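Long-range contacts in Alr3699 protein (Nostoc sp., PDB 4XSR), which belongs to the GT-B fold glycosyltransferases, built from two Rossmann-like halves, and holds uridine-5'-diphosphate-glucose in this model: residues V209-R214 / A287-A292; A237-D242 / N265-L270. All coordinates share one frame; numbering follows the deposited sequence.

Interaction 1: residues V209-R214 / A287-A292. With UPG (uridine-5'-diphosphate-glucose), chain J.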
ATOM      1  N   VAL B 209      25.694 -24.110 -30.101  1.00 49.28           N
ATOM      2  CA  VAL B 209      25.725 -23.182 -28.957  1.00 51.02           C
ATOM      3  C   VAL B 209      24.314 -22.906 -28.436  1.00 47.16           C
ATOM      4  O   VAL B 209      23.514 -22.276 -29.113  1.00 43.65           O
ATOM      5  CB  VAL B 209      26.350 -21.833 -29.349  1.00 50.19           C
ATOM      6  CG1 VAL B 209      26.395 -20.909 -28.147  1.00 48.27           C
ATOM      7  CG2 VAL B 209      27.752 -22.048 -29.919  1.00 48.42           C
ATOM      8  N   GLY B 210      24.011 -23.406 -27.248  1.00 50.46           N
ATOM      9  CA  GLY B 210      22.713 -23.188 -26.615  1.00 53.74           C
ATOM     10  C   GLY B 210      22.718 -22.002 -25.656  1.00 51.98           C
ATOM     11  O   GLY B 210      23.652 -21.833 -24.873  1.00 55.71           O
ATOM     12  N   HIS B 211      21.656 -21.207 -25.723  1.00 44.51           N
ATOM     13  CA  HIS B 211      21.395 -20.062 -24.842  1.00 41.75           C
ATOM     14  C   HIS B 211      20.072 -20.371 -24.147  1.00 42.96           C
ATOM     15  O   HIS B 211      19.115 -20.774 -24.811  1.00 40.23           O
ATOM     16  CB  HIS B 211      21.254 -18.836 -25.716  1.00 45.00           C
ATOM     17  CG  HIS B 211      21.463 -17.546 -25.012  1.00 46.10           C
ATOM     18  ND1 HIS B 211      20.587 -17.065 -24.060  1.00 46.73           N
ATOM     19  CD2 HIS B 211      22.419 -16.601 -25.159  1.00 49.28           C
ATOM     20  CE1 HIS B 211      21.005 -15.884 -23.638  1.00 44.28           C
ATOM     21  NE2 HIS B 211      22.124 -15.583 -24.276  1.00 48.25           N
ATOM     22  N   PHE B 212      20.023 -20.251 -22.817  1.00 41.28           N
ATOM     23  CA  PHE B 212      18.873 -20.683 -22.061  1.00 38.40           C
ATOM     24  C   PHE B 212      18.298 -19.581 -21.172  1.00 40.94           C
ATOM     25  O   PHE B 212      17.564 -19.837 -20.228  1.00 40.07           O
ATOM     26  CB  PHE B 212      19.199 -21.938 -21.270  1.00 40.67           C
ATOM     27  CG  PHE B 212      19.585 -23.129 -22.147  1.00 46.74           C
ATOM     28  CD1 PHE B 212      20.868 -23.230 -22.706  1.00 48.80           C
ATOM     29  CD2 PHE B 212      18.689 -24.151 -22.385  1.00 44.21           C
ATOM     30  CE1 PHE B 212      21.218 -24.308 -23.501  1.00 50.87           C
ATOM     31  CE2 PHE B 212      19.041 -25.235 -23.174  1.00 49.61           C
ATOM     32  CZ  PHE B 212      20.302 -25.316 -23.740  1.00 47.15           C
ATOM     33  N   SER B 213      18.556 -18.340 -21.520  1.00 42.85           N
ATOM     34  CA  SER B 213      18.001 -17.228 -20.770  1.00 45.07           C
ATOM     35  C   SER B 213      16.634 -16.816 -21.350  1.00 47.91           C
ATOM     36  O   SER B 213      16.379 -16.941 -22.569  1.00 43.37           O
ATOM     37  CB  SER B 213      18.950 -16.015 -20.819  1.00 44.63           C
ATOM     38  OG  SER B 213      20.233 -16.294 -20.256  1.00 47.78           O
ATOM     39  N   ARG B 214      15.778 -16.279 -20.484  1.00 43.80           N
ATOM     40  CA  ARG B 214      14.569 -15.640 -20.954  1.00 42.30           C
ATOM     41  C   ARG B 214      14.946 -14.545 -21.934  1.00 43.22           C
ATOM     42  O   ARG B 214      16.079 -14.061 -21.938  1.00 39.74           O
ATOM     43  CB  ARG B 214      13.765 -15.069 -19.788  1.00 47.05           C
ATOM     44  CG  ARG B 214      14.329 -13.779 -19.199  1.00 49.66           C
ATOM     45  CD  ARG B 214      13.778 -13.492 -17.795  1.00 52.48           C
ATOM     46  NE  ARG B 214      13.992 -12.085 -17.375  1.00 49.03           N
ATOM     47  CZ  ARG B 214      14.292 -11.704 -16.132  1.00 48.65           C
ATOM     48  NH1 ARG B 214      14.422 -12.590 -15.154  1.00 54.46           N
ATOM     49  NH2 ARG B 214      14.461 -10.427 -15.855  1.00 50.07           N
ATOM     50  N   ALA B 287      25.982 -20.946 -23.732  1.00 40.03           N
ATOM     51  CA  ALA B 287      26.371 -19.540 -23.669  1.00 43.72           C
ATOM     52  C   ALA B 287      25.409 -18.692 -22.787  1.00 47.96           C
ATOM     53  O   ALA B 287      24.182 -18.711 -22.980  1.00 48.59           O
ATOM     54  CB  ALA B 287      26.448 -18.931 -25.063  1.00 42.40           C
ATOM     55  N   HIS B 288      26.006 -17.981 -21.824  1.00 46.27           N
ATOM     56  CA  HIS B 288      25.367 -16.966 -21.009  1.00 44.56           C
ATOM     57  C   HIS B 288      26.046 -15.676 -21.431  1.00 44.46           C
ATOM     58  O   HIS B 288      27.273 -15.609 -21.451  1.00 41.53           O
ATOM     59  CB  HIS B 288      25.580 -17.251 -19.526  1.00 47.20           C
ATOM     60  CG  HIS B 288      25.243 -16.096 -18.641  1.00 50.28           C
ATOM     61  ND1 HIS B 288      26.154 -15.113 -18.327  1.00 50.22           N
ATOM     62  CD2 HIS B 288      24.089 -15.746 -18.030  1.00 51.63           C
ATOM     63  CE1 HIS B 288      25.581 -14.206 -17.561  1.00 50.41           C
ATOM     64  NE2 HIS B 288      24.330 -14.577 -17.352  1.00 52.17           N
ATOM     65  N   THR B 289      25.245 -14.680 -21.814  1.00 42.36           N
ATOM     66  CA  THR B 289      25.728 -13.478 -22.477  1.00 40.83           C
ATOM     67  C   THR B 289      25.078 -12.177 -21.985  1.00 41.56           C
ATOM     68  O   THR B 289      25.078 -11.180 -22.712  1.00 44.99           O
ATOM     69  CB  THR B 289      25.487 -13.569 -24.004  1.00 43.88           C
ATOM     70  OG1 THR B 289      24.071 -13.577 -24.295  1.00 44.30           O
ATOM     71  CG2 THR B 289      26.152 -14.831 -24.557  1.00 42.27           C
ATOM     72  N   SER B 290      24.550 -12.179 -20.763  1.00 40.98           N
ATOM     73  CA  SER B 290      23.861 -11.006 -20.215  1.00 43.01           C
ATOM     74  C   SER B 290      24.727  -9.750 -20.318  1.00 40.84           C
ATOM     75  O   SER B 290      25.897  -9.778 -19.997  1.00 40.70           O
ATOM     76  CB  SER B 290      23.483 -11.225 -18.746  1.00 43.60           C
ATOM     77  OG  SER B 290      22.712 -12.399 -18.570  1.00 39.99           O
ATOM     78  N   THR B 291      24.133  -8.663 -20.792  1.00 43.16           N
ATOM     79  CA  THR B 291      24.817  -7.387 -20.925  1.00 44.92           C
ATOM     80  C   THR B 291      24.704  -6.526 -19.669  1.00 46.65           C
ATOM     81  O   THR B 291      25.220  -5.427 -19.681  1.00 44.66           O
ATOM     82  CB  THR B 291      24.261  -6.562 -22.085  1.00 45.31           C
ATOM     83  OG1 THR B 291      22.850  -6.423 -21.922  1.00 46.73           O
ATOM     84  CG2 THR B 291      24.564  -7.246 -23.404  1.00 48.84           C
ATOM     85  N   ALA B 292      24.026  -7.002 -18.617  1.00 44.01           N
ATOM     86  CA  ALA B 292      24.036  -6.314 -17.324  1.00 44.58           C
ATOM     87  C   ALA B 292      24.356  -7.354 -16.328  1.00 45.00           C
ATOM     88  O   ALA B 292      24.057  -8.522 -16.562  1.00 48.86           O
ATOM     89  CB  ALA B 292      22.685  -5.694 -16.991  1.00 44.09           C
TER
HETATM   90  N1  UPG J 405      14.629 -22.174 -18.139  1.00 35.57           N
HETATM   91  C2  UPG J 405      13.592 -23.060 -18.460  1.00 33.38           C
HETATM   92  N3  UPG J 405      13.095 -23.040 -19.689  1.00 33.45           N
HETATM   93  C4  UPG J 405      13.558 -22.214 -20.625  1.00 38.23           C
HETATM   94  C5  UPG J 405      14.611 -21.339 -20.333  1.00 36.42           C
HETATM   95  C6  UPG J 405      15.124 -21.332 -19.056  1.00 34.62           C
HETATM   96  O2  UPG J 405      13.107 -23.866 -17.614  1.00 36.68           O
HETATM   97  O4  UPG J 405      13.047 -22.237 -21.779  1.00 37.87           O
HETATM   98  C1C UPG J 405      15.193 -22.153 -16.794  1.00 38.78           C
HETATM   99  C2C UPG J 405      16.690 -22.430 -16.755  1.00 40.23           C
HETATM  100  O2C UPG J 405      16.934 -23.853 -16.756  1.00 38.52           O
HETATM  101  C3C UPG J 405      17.050 -21.695 -15.466  1.00 39.40           C
HETATM  102  C4C UPG J 405      16.074 -20.501 -15.393  1.00 40.33           C
HETATM  103  O4C UPG J 405      15.034 -20.819 -16.297  1.00 40.85           O
HETATM  104  O3C UPG J 405      16.812 -22.573 -14.364  1.00 35.14           O
HETATM  105  C5C UPG J 405      16.640 -19.133 -15.797  1.00 38.43           C
HETATM  106  O5C UPG J 405      17.531 -18.789 -14.738  1.00 39.25           O
HETATM  107  PA  UPG J 405      18.239 -17.375 -14.601  1.00 36.74           P
HETATM  108  O1A UPG J 405      19.301 -17.544 -13.562  1.00 36.81           O
HETATM  109  O2A UPG J 405      18.498 -16.731 -15.916  1.00 34.12           O
HETATM  110  O3A UPG J 405      16.988 -16.650 -13.795  1.00 41.16           O
HETATM  111  PB  UPG J 405      16.465 -15.107 -13.842  1.00 37.02           P
HETATM  112  O1B UPG J 405      15.124 -15.233 -14.467  1.00 43.59           O
HETATM  113  O2B UPG J 405      17.382 -14.137 -14.478  1.00 34.67           O
HETATM  114  O3B UPG J 405      16.253 -14.961 -12.240  1.00 36.22           O
HETATM  115  C1' UPG J 405      16.931 -14.236 -11.196  1.00 34.18           C
HETATM  116  C2' UPG J 405      18.314 -13.686 -11.464  1.00 34.02           C
HETATM  117  C3' UPG J 405      19.342 -14.800 -11.790  1.00 34.87           C
HETATM  118  C4' UPG J 405      19.367 -15.819 -10.645  1.00 34.54           C
HETATM  119  C5' UPG J 405      17.940 -16.205 -10.296  1.00 33.26           C
HETATM  120  C6' UPG J 405      17.821 -17.147  -9.138  1.00 32.63           C
HETATM  121  O2' UPG J 405      18.237 -12.616 -12.406  1.00 36.31           O
HETATM  122  O3' UPG J 405      20.639 -14.195 -11.943  1.00 33.22           O
HETATM  123  O4' UPG J 405      20.058 -17.029 -10.992  1.00 33.51           O
HETATM  124  O5' UPG J 405      17.125 -15.068 -10.030  1.00 35.90           O
HETATM  125  O6' UPG J 405      18.539 -16.668  -8.021  1.00 35.73           O
HETATM  126  O   HOH W   1      21.940 -18.999 -21.386  1.00 40.30           O

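Interaction 2: residues A237-D242 / N265-L270. With UPG (uridine-5'-diphosphate-glucose), chain J.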
ATOM      1  N   ALA B 237      22.940 -21.871 -33.334  1.00 50.32           N
ATOM      2  CA  ALA B 237      22.470 -21.534 -31.995  1.00 47.16           C
ATOM      3  C   ALA B 237      21.060 -22.009 -31.780  1.00 47.79           C
ATOM      4  O   ALA B 237      20.216 -21.860 -32.643  1.00 48.08           O
ATOM      5  CB  ALA B 237      22.543 -20.036 -31.781  1.00 45.31           C
ATOM      6  N   ILE B 238      20.800 -22.593 -30.626  1.00 49.11           N
ATOM      7  CA  ILE B 238      19.430 -22.671 -30.162  1.00 50.45           C
ATOM      8  C   ILE B 238      19.191 -21.694 -28.996  1.00 51.19           C
ATOM      9  O   ILE B 238      19.888 -21.729 -27.976  1.00 52.87           O
ATOM     10  CB  ILE B 238      19.013 -24.093 -29.810  1.00 49.90           C
ATOM     11  CG1 ILE B 238      19.875 -24.667 -28.699  1.00 53.50           C
ATOM     12  CG2 ILE B 238      19.139 -24.973 -31.050  1.00 56.48           C
ATOM     13  CD1 ILE B 238      19.274 -25.892 -28.049  1.00 57.75           C
ATOM     14  N   LEU B 239      18.221 -20.803 -29.193  1.00 48.78           N
ATOM     15  CA  LEU B 239      17.721 -19.884 -28.166  1.00 43.55           C
ATOM     16  C   LEU B 239      16.497 -20.476 -27.517  1.00 45.99           C
ATOM     17  O   LEU B 239      15.442 -20.582 -28.154  1.00 51.96           O
ATOM     18  CB  LEU B 239      17.361 -18.553 -28.795  1.00 41.66           C
ATOM     19  CG  LEU B 239      18.474 -17.928 -29.634  1.00 40.31           C
ATOM     20  CD1 LEU B 239      18.171 -16.473 -29.946  1.00 39.65           C
ATOM     21  CD2 LEU B 239      19.807 -18.047 -28.922  1.00 45.99           C
ATOM     22  N   VAL B 240      16.663 -20.885 -26.262  1.00 42.97           N
ATOM     23  CA  VAL B 240      15.631 -21.523 -25.482  1.00 43.26           C
ATOM     24  C   VAL B 240      15.189 -20.535 -24.406  1.00 48.68           C
ATOM     25  O   VAL B 240      16.026 -19.992 -23.679  1.00 48.15           O
ATOM     26  CB  VAL B 240      16.140 -22.805 -24.811  1.00 41.92           C
ATOM     27  CG1 VAL B 240      15.008 -23.573 -24.149  1.00 43.61           C
ATOM     28  CG2 VAL B 240      16.847 -23.704 -25.824  1.00 45.48           C
ATOM     29  N   GLY B 241      13.874 -20.338 -24.310  1.00 49.03           N
ATOM     30  CA  GLY B 241      13.269 -19.307 -23.465  1.00 52.06           C
ATOM     31  C   GLY B 241      12.133 -18.571 -24.149  1.00 49.31           C
ATOM     32  O   GLY B 241      11.836 -18.794 -25.327  1.00 52.57           O
ATOM     33  N   ASP B 242      11.509 -17.661 -23.412  1.00 50.97           N
ATOM     34  CA  ASP B 242      10.408 -16.842 -23.933  1.00 49.08           C
ATOM     35  C   ASP B 242      10.528 -15.451 -23.375  1.00 45.04           C
ATOM     36  O   ASP B 242      11.173 -15.262 -22.348  1.00 43.50           O
ATOM     37  CB  ASP B 242       9.073 -17.443 -23.472  1.00 56.45           C
ATOM     38  CG  ASP B 242       7.907 -17.109 -24.397  1.00 58.98           C
ATOM     39  OD1 ASP B 242       8.058 -16.254 -25.313  1.00 55.02           O
ATOM     40  OD2 ASP B 242       6.835 -17.729 -24.179  1.00 61.01           O
ATOM     41  N   ASN B 265      19.116 -19.798 -41.213  1.00 61.31           N
ATOM     42  CA  ASN B 265      19.313 -21.237 -41.136  1.00 71.30           C
ATOM     43  C   ASN B 265      20.137 -21.684 -39.928  1.00 70.61           C
ATOM     44  O   ASN B 265      20.227 -22.880 -39.629  1.00 68.36           O
ATOM     45  CB  ASN B 265      19.893 -21.746 -42.458  1.00 76.63           C
ATOM     46  CG  ASN B 265      18.925 -21.539 -43.628  1.00 83.15           C
ATOM     47  OD1 ASN B 265      19.295 -20.965 -44.668  1.00 83.76           O
ATOM     48  ND2 ASN B 265      17.671 -21.983 -43.454  1.00 74.39           N
ATOM     49  N   ARG B 266      20.689 -20.719 -39.199  1.00 67.37           N
ATOM     50  CA  ARG B 266      21.652 -21.040 -38.158  1.00 69.15           C
ATOM     51  C   ARG B 266      21.209 -20.685 -36.732  1.00 63.42           C
ATOM     52  O   ARG B 266      21.900 -21.017 -35.787  1.00 62.46           O
ATOM     53  CB  ARG B 266      22.988 -20.382 -38.510  1.00 69.37           C
ATOM     54  CG  ARG B 266      23.589 -20.888 -39.825  1.00 67.87           C
ATOM     55  CD  ARG B 266      24.816 -20.087 -40.228  1.00 64.53           C
ATOM     56  NE  ARG B 266      25.862 -20.271 -39.233  1.00 62.09           N
ATOM     57  CZ  ARG B 266      26.805 -19.384 -38.937  1.00 62.60           C
ATOM     58  NH1 ARG B 266      26.875 -18.226 -39.577  1.00 60.25           N
ATOM     59  NH2 ARG B 266      27.703 -19.671 -37.992  1.00 66.71           N
ATOM     60  N   VAL B 267      20.063 -20.029 -36.583  1.00 63.37           N
ATOM     61  CA  VAL B 267      19.472 -19.761 -35.260  1.00 59.99           C
ATOM     62  C   VAL B 267      18.071 -20.342 -35.188  1.00 55.02           C
ATOM     63  O   VAL B 267      17.275 -20.100 -36.076  1.00 61.40           O
ATOM     64  CB  VAL B 267      19.363 -18.248 -34.984  1.00 56.15           C
ATOM     65  CG1 VAL B 267      18.778 -17.989 -33.593  1.00 55.99           C
ATOM     66  CG2 VAL B 267      20.720 -17.583 -35.148  1.00 56.85           C
ATOM     67  N   LYS B 268      17.773 -21.089 -34.137  1.00 52.26           N
ATOM     68  CA  LYS B 268      16.418 -21.578 -33.884  1.00 58.11           C
ATOM     69  C   LYS B 268      15.925 -21.187 -32.483  1.00 54.65           C
ATOM     70  O   LYS B 268      16.651 -21.343 -31.497  1.00 53.38           O
ATOM     71  CB  LYS B 268      16.366 -23.103 -34.028  1.00 64.86           C
ATOM     72  CG  LYS B 268      16.942 -23.570 -35.350  1.00 81.99           C
ATOM     73  CD  LYS B 268      16.780 -25.061 -35.613  1.00 93.52           C
ATOM     74  CE  LYS B 268      17.249 -25.359 -37.036  1.00 97.68           C
ATOM     75  NZ  LYS B 268      17.533 -26.803 -37.247  1.00100.54           N
ATOM     76  N   PHE B 269      14.690 -20.707 -32.402  1.00 44.25           N
ATOM     77  CA  PHE B 269      14.031 -20.450 -31.139  1.00 43.21           C
ATOM     78  C   PHE B 269      13.148 -21.618 -30.827  1.00 43.37           C
ATOM     79  O   PHE B 269      12.373 -22.001 -31.675  1.00 43.36           O
ATOM     80  CB  PHE B 269      13.114 -19.247 -31.231  1.00 41.69           C
ATOM     81  CG  PHE B 269      13.818 -17.949 -31.474  1.00 42.19           C
ATOM     82  CD1 PHE B 269      14.203 -17.587 -32.744  1.00 39.86           C
ATOM     83  CD2 PHE B 269      14.037 -17.065 -30.421  1.00 43.66           C
ATOM     84  CE1 PHE B 269      14.804 -16.365 -32.986  1.00 43.43           C
ATOM     85  CE2 PHE B 269      14.651 -15.850 -30.643  1.00 42.51           C
ATOM     86  CZ  PHE B 269      15.036 -15.493 -31.930  1.00 45.53           C
ATOM     87  N   LEU B 270      13.202 -22.132 -29.603  1.00 41.47           N
ATOM     88  CA  LEU B 270      12.294 -23.186 -29.184  1.00 41.87           C
ATOM     89  C   LEU B 270      11.202 -22.758 -28.204  1.00 42.13           C
ATOM     90  O   LEU B 270      10.421 -23.593 -27.742  1.00 43.41           O
ATOM     91  CB  LEU B 270      13.094 -24.285 -28.490  1.00 43.11           C
ATOM     92  CG  LEU B 270      14.241 -24.891 -29.267  1.00 46.51           C
ATOM     93  CD1 LEU B 270      14.812 -26.091 -28.528  1.00 45.77           C
ATOM     94  CD2 LEU B 270      13.767 -25.270 -30.655  1.00 52.84           C
TER
HETATM   95  N1  UPG J 405      14.629 -22.174 -18.139  1.00 35.57           N
HETATM   96  C2  UPG J 405      13.592 -23.060 -18.460  1.00 33.38           C
HETATM   97  N3  UPG J 405      13.095 -23.040 -19.689  1.00 33.45           N
HETATM   98  C4  UPG J 405      13.558 -22.214 -20.625  1.00 38.23           C
HETATM   99  C5  UPG J 405      14.611 -21.339 -20.333  1.00 36.42           C
HETATM  100  C6  UPG J 405      15.124 -21.332 -19.056  1.00 34.62           C
HETATM  101  O2  UPG J 405      13.107 -23.866 -17.614  1.00 36.68           O
HETATM  102  O4  UPG J 405      13.047 -22.237 -21.779  1.00 37.87           O
HETATM  103  C1C UPG J 405      15.193 -22.153 -16.794  1.00 38.78           C
HETATM  104  C2C UPG J 405      16.690 -22.430 -16.755  1.00 40.23           C
HETATM  105  O2C UPG J 405      16.934 -23.853 -16.756  1.00 38.52           O
HETATM  106  C3C UPG J 405      17.050 -21.695 -15.466  1.00 39.40           C
HETATM  107  C4C UPG J 405      16.074 -20.501 -15.393  1.00 40.33           C
HETATM  108  O4C UPG J 405      15.034 -20.819 -16.297  1.00 40.85           O
HETATM  109  O3C UPG J 405      16.812 -22.573 -14.364  1.00 35.14           O
HETATM  110  C5C UPG J 405      16.640 -19.133 -15.797  1.00 38.43           C
HETATM  111  O5C UPG J 405      17.531 -18.789 -14.738  1.00 39.25           O
HETATM  112  PA  UPG J 405      18.239 -17.375 -14.601  1.00 36.74           P
HETATM  113  O1A UPG J 405      19.301 -17.544 -13.562  1.00 36.81           O
HETATM  114  O2A UPG J 405      18.498 -16.731 -15.916  1.00 34.12           O
HETATM  115  O3A UPG J 405      16.988 -16.650 -13.795  1.00 41.16           O
HETATM  116  PB  UPG J 405      16.465 -15.107 -13.842  1.00 37.02           P
HETATM  117  O1B UPG J 405      15.124 -15.233 -14.467  1.00 43.59           O
HETATM  118  O2B UPG J 405      17.382 -14.137 -14.478  1.00 34.67           O
HETATM  119  O3B UPG J 405      16.253 -14.961 -12.240  1.00 36.22           O
HETATM  120  C1' UPG J 405      16.931 -14.236 -11.196  1.00 34.18           C
HETATM  121  C2' UPG J 405      18.314 -13.686 -11.464  1.00 34.02           C
HETATM  122  C3' UPG J 405      19.342 -14.800 -11.790  1.00 34.87           C
HETATM  123  C4' UPG J 405      19.367 -15.819 -10.645  1.00 34.54           C
HETATM  124  C5' UPG J 405      17.940 -16.205 -10.296  1.00 33.26           C
HETATM  125  C6' UPG J 405      17.821 -17.147  -9.138  1.00 32.63           C
HETATM  126  O2' UPG J 405      18.237 -12.616 -12.406  1.00 36.31           O
HETATM  127  O3' UPG J 405      20.639 -14.195 -11.943  1.00 33.22           O
HETATM  128  O4' UPG J 405      20.058 -17.029 -10.992  1.00 33.51           O
HETATM  129  O5' UPG J 405      17.125 -15.068 -10.030  1.00 35.90           O
HETATM  130  O6' UPG J 405      18.539 -16.668  -8.021  1.00 35.73           O

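Interaction 1: residues V209-R214 / A287-A292
Thr289 OG1 is gripped by two partners: it accepts the N-H of His211 NE2 at 2.8 Å, and it is also hydrogen-bonded to the backbone carbonyl of Gly220. The imidazole bond is fairly straight, 159° at the hydrogen, and the hydroxyl oxygen lies in the ring plane, at the ring edge. His211 reaches it because CG stands opposite the backbone N (chi1 -160°), which sets one face of the ring against the carbonyl oxygen of Ala287. That oxygen sits over the ring, 3.5 Å from His211 CD2 and offset toward the rim. The other ring nitrogen, ND1, takes a weak hydrogen bond from the backbone N of Ser213, which together with the NE2 bond helps to set the rotation of the ring.

The backbones meet one step back. Ala287 N donates to Gly210 O at 2.7 Å, nearly straight at 172°, joining strand 207-211 to strand 285-287. Beside this bond, Val209 CG1 rests on Ala287 CB at 3.7 Å. Where the chains part, a water takes over, accepting from Phe212 N at 2.7 Å and donating to Ala287 O at 2.8 Å. It lies over the same ring face as that carbonyl.

Beyond the strand end the chain runs along uridine-5'-diphosphate-glucose: Arg214 NH1 is hydrogen-bonded to its O1B at 2.8 Å. The two bonds of the His211 ring are consistent with a proton on NE2 and an acceptor at ND1, tying the end of strand 207-211 to the loop after strand 285-287, close to the nucleotide sugar.

Interaction 2: residues A237-D242 / N265-L270
Leu239 and Phe269 lie side by side on one face of the sheet, so that Leu239 CD1 runs up against the phenyl ring at an oblique angle, 3.6 Å from Phe269 CE2. The paired register of the strands sets them next to each other, and similar first torsions, with CG opposite the carbonyl carbon (chi1 -53° and -66°), let them point the same way. Val267, on the same face, crosses Leu239 at a slant, its CG1 4.0 Å from Leu239 CG. The other face carries Ile238 and the root of Lys268, whose amine leads away to the carbonyl of Leu201. Further along, Val240 CG2 meets Leu270 CD1 at 4.1 Å, while Val240 CG1 is turned to uridine-5'-diphosphate-glucose, 3.4 Å from its O4.

The strands themselves run parallel, with axes 23° apart. Four backbone bonds hold the register, from Ala237 N to Arg266 O at 2.8 Å through to Leu270 N and Leu239 O at 3.1 Å.

These are the two strands of a beta-alpha-beta unit connected by helix 248-260, which covers Val267 and Phe269; His255 of that helix stacks its ring on Phe269. Helix 221-228 packs on Ala237, Leu239 and Val267 from the same face, while helix 276-281 meets Val240 and Leu270, and strand 207-211 borders strand 235-240 on its other edge.

Both contacts belong to one six-stranded parallel sheet of Rossmann-like topology, in one half of the GT-B fold. Their centres are 11 Å apart. Across the sheet the strands run 267-271, 235-240, 207-211, 285-287, so interaction 2 joins the edge strand 267-271 to its neighbour, and interaction 1 the next pair inward, 207-211 with 285-287. Strands 207-211 and 235-240 join them through probable hydrogen bonds, with His211 N and O each 2.9 Å from Ile238 O and Val240 N respectively. Along the chain interaction 2 is nested within the loop closed by interaction 1. Uridine-5'-diphosphate-glucose touches both near the C-terminal ends of strands 207-211 and 235-240, where a Rossmann-like sheet commonly receives a nucleotide.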